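Local coordinates for ABC sugar transporter, periplasmic sugar binding protein (Legionella pneumophila subsp. pneumophila, PDB 3ROT) that probably binds a carbohydrate in the periplasm as the solute-binding component of an ABC sugar transporter, at residues A[151-156]-A[161-166]; A[124-129]-A[220-225]. All blocks are in the same frame, centred on the assembly; numbering follows the deposited sequence.

Both contacts belong to the lobe of the chain built on the five-stranded parallel sheet 162-167, 132-137, 191-194, 220-224, 241-243, and their centres lie about 12 Å apart. Contact 1 joins helix 143-158 to the outermost strand 162-167; contact 2 joins the end of helix 112-126 to strand 220-224. Along the chain, residues 151-156 and 161-166 both fall between 124-129 and 220-225, so the short-range contact is enclosed by the long-range one. The two also touch: Ile155 CG2 lies 3.6 Å from Leu124 CD1. Helices 112-126 and 143-158 thus pack side by side on the same sheet, and in these two contacts they reach strands 220-224 and 162-167, respectively.

Contact 1. Residues A[151-156]-A[161-166]; sequences GIKTIL and IFFEEL
Lys153 reaches from helix 143-158 across the ring of Phe163 to the carboxylate of Glu165. Its CA stands over one face of that ring, and CB lies 3.8 Å from Phe163 CZ. Next, CG comes within 3.6 Å of Phe163 CE1, and CD stays beside the same ring carbon at 3.7 Å. CE has passed the ring and meets Glu165 CB and OE1, and NZ ends 2.5 Å from Glu165 OE1, a salt bridge modelled unusually short, so its exact length is doubtful. The chain is extended beyond CG, which makes this span possible. NZ approaches OE1 on the anti side, 31° out of the carboxylate plane, while Glu165 OE2 accepts a hydrogen bond from Asn137 ND2 of the adjacent strand.

Further along the helix, Leu156 CD1 packs 3.7 Å from Phe163 CB. Leu156 O accepts a nearly straight bond from Ile161 N (2.9 Å, 165° at the hydrogen), tying the helix to the residue just before the second strand of the beta-alpha-beta unit 132-137, 143-158, 162-167. The chemistry is graded, from a backbone bond through apolar packing to an ion pair; with both carboxylate oxygens paired, Glu165 is probably restrained in rotation.

Contact 2. Residues A[124-129]-A[220-225]; sequences LELTPS and QVYSFD
Thr127 OG1 and Tyr222 OH lie 2.6 Å apart in a hydrogen bond whose direction is not fixed, and this pair is the tight part of the contact. The threonine oxygen sits in the plane of the tyrosine ring, at its edge, so the phenol is met at its hydroxyl end. Chi1 of Thr127, -59°, sets OG1 opposite its own carbonyl carbon and points it at the strand, where it also lies 3.4 Å from Gln220 CB. Tyr222 OH has a second partner in Asn240, which binds Gln220 OE1 as well, so one asparagine links both strand residues.

Contacts are sparser toward the exposed Leu126. Its CB approaches Tyr222 OH at 3.4 Å, but CD1 comes no nearer to the ring than 4.3 Å, at CE1. Nearby, Thr127 CG2 rests 3.9 Å from Gln220 CG, where the glutamine chain bends. Only 174 Å² is buried in all, consistent with a helix end meeting a strand through a few side chains. Thr127 is the first residue to leave helical geometry after helix 112-126. Its bond from just past the helix to strand 220-224 of the parallel sheet is consistent with the alpha/beta lobe of a periplasmic binding protein.

Contact 1. Residues A[151-156]-A[161-166]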
ATOM      1  N   GLY A 151      -8.025  23.800  -7.654  1.00 28.81           N
ATOM      2  CA  GLY A 151      -9.432  23.778  -8.000  1.00 25.98           C
ATOM      3  C   GLY A 151     -10.318  23.719  -6.769  1.00 25.59           C
ATOM      4  O   GLY A 151     -11.356  24.372  -6.701  1.00 24.41           O
ATOM      5  N   ILE A 152      -9.914  22.934  -5.780  1.00 25.22           N
ATOM      6  CA  ILE A 152     -10.711  22.820  -4.568  1.00 26.54           C
ATOM      7  C   ILE A 152     -10.731  24.148  -3.803  1.00 27.16           C
ATOM      8  O   ILE A 152     -11.794  24.622  -3.395  1.00 26.77           O
ATOM      9  CB  ILE A 152     -10.180  21.672  -3.667  1.00 24.95           C
ATOM     10  CG1 ILE A 152     -10.464  20.322  -4.348  1.00 24.28           C
ATOM     11  CG2 ILE A 152     -10.833  21.735  -2.286  1.00 23.68           C
ATOM     12  CD1 ILE A 152      -9.796  19.101  -3.691  1.00 20.42           C
ATOM     13  N   LYS A 153      -9.558  24.750  -3.644  1.00 28.96           N
ATOM     14  CA  LYS A 153      -9.425  26.015  -2.929  1.00 31.71           C
ATOM     15  C   LYS A 153     -10.241  27.165  -3.529  1.00 31.68           C
ATOM     16  O   LYS A 153     -10.780  27.989  -2.793  1.00 31.24           O
ATOM     17  CB  LYS A 153      -7.948  26.406  -2.858  1.00 33.04           C
ATOM     18  CG  LYS A 153      -7.105  25.406  -2.094  1.00 36.61           C
ATOM     19  CD  LYS A 153      -5.637  25.755  -2.153  1.00 36.81           C
ATOM     20  CE  LYS A 153      -4.793  24.662  -1.524  1.00 37.81           C
ATOM     21  NZ  LYS A 153      -3.344  24.936  -1.690  1.00 40.26           N
ATOM     22  N   THR A 154     -10.334  27.227  -4.853  1.00 32.44           N
ATOM     23  CA  THR A 154     -11.106  28.292  -5.489  1.00 34.42           C
ATOM     24  C   THR A 154     -12.569  28.210  -5.055  1.00 34.15           C
ATOM     25  O   THR A 154     -13.189  29.230  -4.745  1.00 35.41           O
ATOM     26  CB  THR A 154     -11.029  28.229  -7.038  1.00 35.59           C
ATOM     27  OG1 THR A 154     -11.521  26.965  -7.500  1.00 37.99           O
ATOM     28  CG2 THR A 154      -9.599  28.413  -7.505  1.00 35.02           C
ATOM     29  N   ILE A 155     -13.122  27.001  -5.017  1.00 32.21           N
ATOM     30  CA  ILE A 155     -14.508  26.845  -4.602  1.00 31.79           C
ATOM     31  C   ILE A 155     -14.650  27.220  -3.128  1.00 32.07           C
ATOM     32  O   ILE A 155     -15.566  27.942  -2.753  1.00 33.03           O
ATOM     33  CB  ILE A 155     -15.005  25.398  -4.807  1.00 31.09           C
ATOM     34  CG1 ILE A 155     -14.862  24.998  -6.283  1.00 31.84           C
ATOM     35  CG2 ILE A 155     -16.443  25.270  -4.326  1.00 29.14           C
ATOM     36  CD1 ILE A 155     -15.465  25.990  -7.275  1.00 29.36           C
ATOM     37  N   LEU A 156     -13.724  26.746  -2.301  1.00 32.73           N
ATOM     38  CA  LEU A 156     -13.767  27.032  -0.873  1.00 34.41           C
ATOM     39  C   LEU A 156     -13.609  28.513  -0.573  1.00 36.78           C
ATOM     40  O   LEU A 156     -14.244  29.037   0.342  1.00 35.12           O
ATOM     41  CB  LEU A 156     -12.682  26.252  -0.134  1.00 33.03           C
ATOM     42  CG  LEU A 156     -12.807  24.733  -0.153  1.00 32.35           C
ATOM     43  CD1 LEU A 156     -11.685  24.145   0.677  1.00 32.64           C
ATOM     44  CD2 LEU A 156     -14.163  24.310   0.389  1.00 29.21           C
ATOM     45  N   ILE A 161     -15.047  29.577   3.111  1.00 42.09           N
ATOM     46  CA  ILE A 161     -14.767  28.451   3.993  1.00 39.03           C
ATOM     47  C   ILE A 161     -13.268  28.490   4.265  1.00 38.28           C
ATOM     48  O   ILE A 161     -12.468  28.556   3.333  1.00 37.08           O
ATOM     49  CB  ILE A 161     -15.103  27.102   3.327  1.00 38.32           C
ATOM     50  CG1 ILE A 161     -16.549  27.101   2.814  1.00 37.70           C
ATOM     51  CG2 ILE A 161     -14.892  25.976   4.326  1.00 37.42           C
ATOM     52  CD1 ILE A 161     -17.599  27.227   3.895  1.00 38.62           C
ATOM     53  N   PHE A 162     -12.890  28.477   5.537  1.00 38.25           N
ATOM     54  CA  PHE A 162     -11.481  28.498   5.909  1.00 39.45           C
ATOM     55  C   PHE A 162     -10.863  27.176   5.460  1.00 38.75           C
ATOM     56  O   PHE A 162     -11.505  26.131   5.540  1.00 37.54           O
ATOM     57  CB  PHE A 162     -11.330  28.641   7.424  1.00 41.53           C
ATOM     58  CG  PHE A 162     -11.913  29.905   7.980  1.00 46.42           C
ATOM     59  CD1 PHE A 162     -11.492  31.151   7.511  1.00 48.58           C
ATOM     60  CD2 PHE A 162     -12.861  29.859   8.997  1.00 48.30           C
ATOM     61  CE1 PHE A 162     -12.007  32.334   8.050  1.00 48.79           C
ATOM     62  CE2 PHE A 162     -13.382  31.037   9.545  1.00 49.34           C
ATOM     63  CZ  PHE A 162     -12.953  32.275   9.070  1.00 49.01           C
ATOM     64  N   PHE A 163      -9.618  27.214   5.004  1.00 38.67           N
ATOM     65  CA  PHE A 163      -8.970  25.991   4.540  1.00 39.95           C
ATOM     66  C   PHE A 163      -7.458  26.074   4.614  1.00 38.90           C
ATOM     67  O   PHE A 163      -6.887  27.160   4.680  1.00 37.17           O
ATOM     68  CB  PHE A 163      -9.392  25.698   3.097  1.00 40.29           C
ATOM     69  CG  PHE A 163      -8.876  26.703   2.100  1.00 41.65           C
ATOM     70  CD1 PHE A 163      -7.566  26.632   1.631  1.00 41.92           C
ATOM     71  CD2 PHE A 163      -9.693  27.738   1.649  1.00 42.89           C
ATOM     72  CE1 PHE A 163      -7.071  27.579   0.727  1.00 42.68           C
ATOM     73  CE2 PHE A 163      -9.206  28.692   0.745  1.00 43.14           C
ATOM     74  CZ  PHE A 163      -7.893  28.610   0.286  1.00 41.45           C
ATOM     75  N   GLU A 164      -6.816  24.911   4.586  1.00 39.46           N
ATOM     76  CA  GLU A 164      -5.364  24.838   4.627  1.00 40.15           C
ATOM     77  C   GLU A 164      -4.927  23.555   3.931  1.00 38.78           C
ATOM     78  O   GLU A 164      -5.606  22.535   4.032  1.00 36.99           O
ATOM     79  CB  GLU A 164      -4.876  24.849   6.083  1.00 43.64           C
ATOM     80  CG  GLU A 164      -3.391  25.186   6.254  1.00 49.60           C
ATOM     81  CD  GLU A 164      -3.018  25.539   7.696  1.00 53.08           C
ATOM     82  OE1 GLU A 164      -3.644  26.460   8.272  1.00 54.14           O
ATOM     83  OE2 GLU A 164      -2.094  24.903   8.253  1.00 55.46           O
ATOM     84  N   GLU A 165      -3.819  23.615   3.198  1.00 37.18           N
ATOM     85  CA  GLU A 165      -3.297  22.432   2.527  1.00 37.29           C
ATOM     86  C   GLU A 165      -2.162  21.879   3.370  1.00 37.09           C
ATOM     87  O   GLU A 165      -1.258  22.606   3.779  1.00 37.59           O
ATOM     88  CB  GLU A 165      -2.783  22.748   1.121  1.00 37.70           C
ATOM     89  CG  GLU A 165      -2.363  21.492   0.349  1.00 37.46           C
ATOM     90  CD  GLU A 165      -1.872  21.773  -1.070  1.00 38.93           C
ATOM     91  OE1 GLU A 165      -2.504  22.582  -1.780  1.00 39.63           O
ATOM     92  OE2 GLU A 165      -0.863  21.170  -1.488  1.00 37.10           O
ATOM     93  N   LEU A 166      -2.218  20.585   3.634  1.00 36.10           N
ATOM     94  CA  LEU A 166      -1.207  19.935   4.444  1.00 35.61           C
ATOM     95  C   LEU A 166      -0.443  18.871   3.660  1.00 35.59           C
ATOM     96  O   LEU A 166      -1.049  18.003   3.027  1.00 33.51           O
ATOM     97  CB  LEU A 166      -1.881  19.305   5.665  1.00 35.55           C
ATOM     98  CG  LEU A 166      -1.058  18.465   6.638  1.00 37.83           C
ATOM     99  CD1 LEU A 166       0.057  19.309   7.244  1.00 38.53           C
ATOM    100  CD2 LEU A 166      -1.986  17.919   7.720  1.00 36.59           C
TER

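Contact 2. Residues A[124-129]-A[220-225]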
ATOM      1  N   LEU A 124     -19.507  20.959  -0.753  1.00 26.82           N
ATOM      2  CA  LEU A 124     -20.285  22.057  -0.190  1.00 30.13           C
ATOM      3  C   LEU A 124     -21.773  21.758  -0.267  1.00 30.21           C
ATOM      4  O   LEU A 124     -22.556  22.263   0.533  1.00 30.86           O
ATOM      5  CB  LEU A 124     -19.967  23.370  -0.909  1.00 30.78           C
ATOM      6  CG  LEU A 124     -18.516  23.833  -0.763  1.00 34.34           C
ATOM      7  CD1 LEU A 124     -18.378  25.241  -1.299  1.00 35.86           C
ATOM      8  CD2 LEU A 124     -18.100  23.794   0.698  1.00 34.02           C
ATOM      9  N   GLU A 125     -22.156  20.926  -1.227  1.00 29.88           N
ATOM     10  CA  GLU A 125     -23.552  20.534  -1.387  1.00 28.79           C
ATOM     11  C   GLU A 125     -23.896  19.489  -0.327  1.00 27.31           C
ATOM     12  O   GLU A 125     -24.891  19.607   0.389  1.00 24.31           O
ATOM     13  CB  GLU A 125     -23.783  19.936  -2.775  1.00 31.16           C
ATOM     14  CG  GLU A 125     -25.213  19.513  -3.038  1.00 39.20           C
ATOM     15  CD  GLU A 125     -25.349  18.613  -4.257  1.00 43.70           C
ATOM     16  OE1 GLU A 125     -24.701  18.899  -5.286  1.00 45.10           O
ATOM     17  OE2 GLU A 125     -26.112  17.622  -4.189  1.00 46.46           O
ATOM     18  N   LEU A 126     -23.058  18.462  -0.234  1.00 26.31           N
ATOM     19  CA  LEU A 126     -23.274  17.383   0.714  1.00 24.43           C
ATOM     20  C   LEU A 126     -22.945  17.745   2.157  1.00 25.66           C
ATOM     21  O   LEU A 126     -23.461  17.123   3.081  1.00 25.30           O
ATOM     22  CB  LEU A 126     -22.463  16.153   0.287  1.00 26.47           C
ATOM     23  CG  LEU A 126     -22.798  15.626  -1.114  1.00 26.15           C
ATOM     24  CD1 LEU A 126     -21.975  14.374  -1.398  1.00 26.66           C
ATOM     25  CD2 LEU A 126     -24.284  15.314  -1.212  1.00 27.45           C
ATOM     26  N   THR A 127     -22.094  18.750   2.351  1.00 23.42           N
ATOM     27  CA  THR A 127     -21.710  19.182   3.693  1.00 25.53           C
ATOM     28  C   THR A 127     -22.007  20.680   3.885  1.00 27.88           C
ATOM     29  O   THR A 127     -21.093  21.508   3.940  1.00 26.02           O
ATOM     30  CB  THR A 127     -20.207  18.905   3.955  1.00 25.94           C
ATOM     31  OG1 THR A 127     -19.944  17.497   3.807  1.00 25.34           O
ATOM     32  CG2 THR A 127     -19.819  19.333   5.363  1.00 26.95           C
ATOM     33  N   PRO A 128     -23.300  21.040   3.977  1.00 29.62           N
ATOM     34  CA  PRO A 128     -23.773  22.421   4.161  1.00 32.70           C
ATOM     35  C   PRO A 128     -23.221  23.073   5.424  1.00 33.75           C
ATOM     36  O   PRO A 128     -23.035  24.287   5.478  1.00 35.36           O
ATOM     37  CB  PRO A 128     -25.291  22.262   4.233  1.00 32.28           C
ATOM     38  CG  PRO A 128     -25.544  21.066   3.393  1.00 33.88           C
ATOM     39  CD  PRO A 128     -24.445  20.123   3.828  1.00 30.74           C
ATOM     40  N   SER A 129     -22.968  22.257   6.441  1.00 32.89           N
ATOM     41  CA  SER A 129     -22.446  22.743   7.713  1.00 32.14           C
ATOM     42  C   SER A 129     -20.948  23.058   7.661  1.00 32.30           C
ATOM     43  O   SER A 129     -20.339  23.352   8.687  1.00 33.85           O
ATOM     44  CB  SER A 129     -22.706  21.701   8.803  1.00 31.91           C
ATOM     45  OG  SER A 129     -21.997  20.497   8.530  1.00 31.45           O
ATOM     46  N   GLN A 220     -16.188  15.107   7.534  1.00 27.14           N
ATOM     47  CA  GLN A 220     -16.778  14.669   6.278  1.00 24.56           C
ATOM     48  C   GLN A 220     -15.607  14.565   5.331  1.00 25.09           C
ATOM     49  O   GLN A 220     -14.832  15.511   5.204  1.00 24.18           O
ATOM     50  CB  GLN A 220     -17.796  15.696   5.790  1.00 26.97           C
ATOM     51  CG  GLN A 220     -18.907  15.872   6.782  1.00 31.35           C
ATOM     52  CD  GLN A 220     -19.539  14.549   7.147  1.00 34.01           C
ATOM     53  OE1 GLN A 220     -20.273  13.965   6.354  1.00 38.55           O
ATOM     54  NE2 GLN A 220     -19.244  14.058   8.345  1.00 37.02           N
ATOM     55  N   VAL A 221     -15.487  13.417   4.667  1.00 20.81           N
ATOM     56  CA  VAL A 221     -14.354  13.152   3.799  1.00 20.42           C
ATOM     57  C   VAL A 221     -14.628  13.025   2.298  1.00 20.39           C
ATOM     58  O   VAL A 221     -15.586  12.381   1.860  1.00 19.78           O
ATOM     59  CB  VAL A 221     -13.627  11.872   4.287  1.00 18.92           C
ATOM     60  CG1 VAL A 221     -12.376  11.618   3.447  1.00 17.87           C
ATOM     61  CG2 VAL A 221     -13.274  12.019   5.766  1.00 20.62           C
ATOM     62  N   TYR A 222     -13.746  13.636   1.519  1.00 19.21           N
ATOM     63  CA  TYR A 222     -13.849  13.633   0.065  1.00 22.33           C
ATOM     64  C   TYR A 222     -12.526  13.168  -0.525  1.00 21.17           C
ATOM     65  O   TYR A 222     -11.458  13.460   0.017  1.00 22.45           O
ATOM     66  CB  TYR A 222     -14.209  15.044  -0.411  1.00 20.35           C
ATOM     67  CG  TYR A 222     -15.565  15.458   0.105  1.00 21.42           C
ATOM     68  CD1 TYR A 222     -16.720  15.166  -0.617  1.00 22.16           C
ATOM     69  CD2 TYR A 222     -15.706  16.041   1.371  1.00 23.94           C
ATOM     70  CE1 TYR A 222     -17.977  15.429  -0.100  1.00 23.54           C
ATOM     71  CE2 TYR A 222     -16.975  16.315   1.901  1.00 23.76           C
ATOM     72  CZ  TYR A 222     -18.102  16.001   1.153  1.00 24.17           C
ATOM     73  OH  TYR A 222     -19.354  16.244   1.644  1.00 27.63           O
ATOM     74  N   SER A 223     -12.582  12.450  -1.637  1.00 19.71           N
ATOM     75  CA  SER A 223     -11.344  11.952  -2.212  1.00 21.90           C
ATOM     76  C   SER A 223     -11.375  11.743  -3.730  1.00 21.49           C
ATOM     77  O   SER A 223     -12.350  12.080  -4.411  1.00 21.48           O
ATOM     78  CB  SER A 223     -10.961  10.637  -1.512  1.00 20.80           C
ATOM     79  OG  SER A 223      -9.621  10.279  -1.787  1.00 23.31           O
ATOM     80  N   PHE A 224     -10.282  11.180  -4.234  1.00 21.66           N
ATOM     81  CA  PHE A 224     -10.127  10.868  -5.648  1.00 21.14           C
ATOM     82  C   PHE A 224      -9.794   9.389  -5.779  1.00 20.67           C
ATOM     83  O   PHE A 224      -9.022   8.850  -4.989  1.00 20.24           O
ATOM     84  CB  PHE A 224      -8.976  11.673  -6.254  1.00 23.02           C
ATOM     85  CG  PHE A 224      -9.299  13.120  -6.495  1.00 27.50           C
ATOM     86  CD1 PHE A 224      -9.558  13.581  -7.781  1.00 30.03           C
ATOM     87  CD2 PHE A 224      -9.346  14.022  -5.439  1.00 29.94           C
ATOM     88  CE1 PHE A 224      -9.860  14.921  -8.016  1.00 31.82           C
ATOM     89  CE2 PHE A 224      -9.647  15.363  -5.665  1.00 34.20           C
ATOM     90  CZ  PHE A 224      -9.906  15.810  -6.963  1.00 30.96           C
ATOM     91  N   ASP A 225     -10.390   8.749  -6.778  1.00 22.26           N
ATOM     92  CA  ASP A 225     -10.147   7.345  -7.098  1.00 22.66           C
ATOM     93  C   ASP A 225     -10.882   6.357  -6.223  1.00 22.47           C
ATOM     94  O   ASP A 225     -10.636   6.272  -5.018  1.00 21.14           O
ATOM     95  CB  ASP A 225      -8.649   7.046  -7.058  1.00 21.29           C
ATOM     96  CG  ASP A 225      -7.831   8.084  -7.807  1.00 26.81           C
ATOM     97  OD1 ASP A 225      -8.287   8.546  -8.877  1.00 25.77           O
ATOM     98  OD2 ASP A 225      -6.731   8.429  -7.329  1.00 25.79           O
TER